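Local coordinates for esterase (Sinorhizobium meliloti 1021, PDB 4TX1) that hydrolyses acetyl esters of carbohydrates as an SGNH-family serine acetylesterase, at the interface of chains A and B. Sequence-based numbering; all coordinates share one arbitrary frame. Chains: chain A/B, Esterase.

The interface of chains A and B. Residues chain A 87, 90-91, 132-133; chain B 25, 27, 32, 61.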
loop_
_atom_site.group_PDB
_atom_site.type_symbol
_atom_site.label_atom_id
_atom_site.label_comp_id
_atom_site.label_asym_id
_atom_site.label_seq_id
_atom_site.Cartn_x
_atom_site.Cartn_y
_atom_site.Cartn_z
ATOM N N HIS A 87 2.595 -3.817 19.065
ATOM C CA HIS A 87 1.548 -4.764 19.293
ATOM C C HIS A 87 2.077 -6.157 19.609
ATOM O O HIS A 87 1.506 -6.855 20.424
ATOM C CB HIS A 87 0.564 -4.812 18.087
ATOM C CG HIS A 87 -0.871 -5.057 18.470
ATOM N ND1 HIS A 87 -1.702 -4.071 19.014
ATOM C CD2 HIS A 87 -1.627 -6.157 18.297
ATOM C CE1 HIS A 87 -2.906 -4.600 19.196
ATOM N NE2 HIS A 87 -2.900 -5.844 18.767
ATOM N N ALA A 90 3.746 -5.774 23.347
ATOM C CA ALA A 90 2.932 -5.223 24.421
ATOM C C ALA A 90 2.654 -6.313 25.465
ATOM O O ALA A 90 2.449 -7.449 25.157
ATOM C CB ALA A 90 1.617 -4.668 23.873
ATOM N N PRO A 91 2.521 -5.902 26.720
ATOM C CA PRO A 91 2.577 -4.569 27.264
ATOM C C PRO A 91 3.997 -4.139 27.559
ATOM O O PRO A 91 4.826 -4.968 27.955
ATOM C CB PRO A 91 1.799 -4.720 28.605
ATOM C CG PRO A 91 2.042 -6.091 28.988
ATOM C CD PRO A 91 2.000 -6.884 27.703
ATOM N N PRO A 132 -3.071 -4.449 22.875
ATOM C CA PRO A 132 -3.801 -5.696 22.644
ATOM C C PRO A 132 -4.659 -6.175 23.788
ATOM O O PRO A 132 -5.562 -7.044 23.543
ATOM C CB PRO A 132 -2.719 -6.734 22.439
ATOM C CG PRO A 132 -1.468 -6.094 22.790
ATOM C CD PRO A 132 -1.630 -4.624 22.636
ATOM N N THR A 133 -4.300 -5.807 24.976
ATOM C CA THR A 133 -5.076 -6.191 26.094
ATOM C C THR A 133 -5.187 -4.968 26.908
ATOM O O THR A 133 -4.327 -4.125 26.887
ATOM C CB THR A 133 -4.484 -7.349 26.918
ATOM O OG1 THR A 133 -3.166 -7.044 27.343
ATOM C CG2 THR A 133 -4.498 -8.621 26.092
ATOM N N TRP B 25 2.367 -15.033 21.187
ATOM C CA TRP B 25 2.358 -13.851 22.066
ATOM C C TRP B 25 2.096 -14.300 23.539
ATOM O O TRP B 25 2.779 -13.820 24.476
ATOM C CB TRP B 25 1.251 -12.913 21.704
ATOM C CG TRP B 25 1.179 -11.675 22.457
ATOM C CD1 TRP B 25 2.025 -10.609 22.350
ATOM C CD2 TRP B 25 0.157 -11.263 23.358
ATOM N NE1 TRP B 25 1.618 -9.587 23.128
ATOM C CE2 TRP B 25 0.477 -9.947 23.789
ATOM C CE3 TRP B 25 -0.950 -11.889 23.903
ATOM C CZ2 TRP B 25 -0.302 -9.250 24.704
ATOM C CZ3 TRP B 25 -1.689 -11.187 24.797
ATOM C CH2 TRP B 25 -1.378 -9.890 25.184
ATOM N N TYR B 27 -1.567 -15.533 24.813
ATOM C CA TYR B 27 -2.821 -14.975 25.126
ATOM C C TYR B 27 -3.571 -15.813 26.221
ATOM O O TYR B 27 -3.793 -16.980 26.029
ATOM C CB TYR B 27 -3.709 -14.992 23.890
ATOM C CG TYR B 27 -4.919 -14.094 24.040
ATOM C CD1 TYR B 27 -6.080 -14.571 24.602
ATOM C CD2 TYR B 27 -4.911 -12.807 23.534
ATOM C CE1 TYR B 27 -7.205 -13.788 24.724
ATOM C CE2 TYR B 27 -6.017 -11.974 23.663
ATOM C CZ TYR B 27 -7.170 -12.468 24.271
ATOM O OH TYR B 27 -8.283 -11.689 24.393
ATOM N N SER B 32 -8.073 -12.188 30.003
ATOM C CA SER B 32 -7.958 -11.380 28.782
ATOM C C SER B 32 -6.574 -10.627 28.688
ATOM O O SER B 32 -6.442 -9.623 27.960
ATOM C CB SER B 32 -9.193 -10.435 28.641
ATOM O OG SER B 32 -10.343 -11.113 28.089
ATOM N N ASN B 61 -0.910 -10.949 17.890
ATOM C CA ASN B 61 -2.251 -11.350 17.981
ATOM C C ASN B 61 -3.003 -11.108 16.697
ATOM O O ASN B 61 -2.979 -10.015 16.176
ATOM C CB ASN B 61 -2.937 -10.573 19.089
ATOM C CG ASN B 61 -2.466 -10.968 20.452
ATOM O OD1 ASN B 61 -1.583 -11.825 20.562
ATOM N ND2 ASN B 61 -3.012 -10.273 21.523
HETATM O O HOH W 1 0.158 -9.265 19.973
HETATM O O HOH W 2 -5.441 -8.861 21.107
#
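The indole of B:Trp25 meets the backbone of A:Ala90 and the side chains of A:Pro132 and A:Thr133. The protein is an SGNH (GDSL) hydrolase. B:Trp25 ends helix 22-25, which begins at the nucleophilic serine of the GDSL motif. This patch therefore probably lies near the active site of chain B. The contact recurs with the chains exchanged about a two-fold axis. This two-fold pair belongs to a deposited assembly of six copies; whether it exists in solution the structure alone does not show.

B:Trp25 NE1 gives a weak, bent hydrogen bond to A:Ala90 O (3.1 Å, 128° at H). The carbonyl oxygen is tilted out of the indole plane and also lies beside the six-membered ring. A:Ala90 precedes A:Pro91 through a cis peptide bond.

A:Pro132 meets the benzo rim obliquely, its CG 3.9 Å from CZ2 of B:Trp25. A:Thr133 is poorly ordered. As modelled, it and B:Trp25 point towards each other; CG2 nears CH2 of B:Trp25, and the hydroxyl OG1 lies at the ring edge, in plane.

B:Asn61 lies over one face of the indole. Its amide nitrogen ND2 is near the rim, and A:Pro132 CB is 3.7 Å from ND2. Two waters bridge the chains. Water 2 links B:Asn61 ND2 (2.8 Å) to A:Pro132 O. Water 1 links the backbone B:Asn61 N (2.9 Å) to A:His87 O (2.8 Å), near the end of helix 78-89. Water 1 sits over the same indole face as ND2.

Further out, A:Pro132 CB rests on a face of the A:His87 ring. The B:Tyr27 ring turns its edge to ND2. The B:Trp25 side chain extends with CG anti to the backbone N (chi1 -177°), which carries the indole towards chain A.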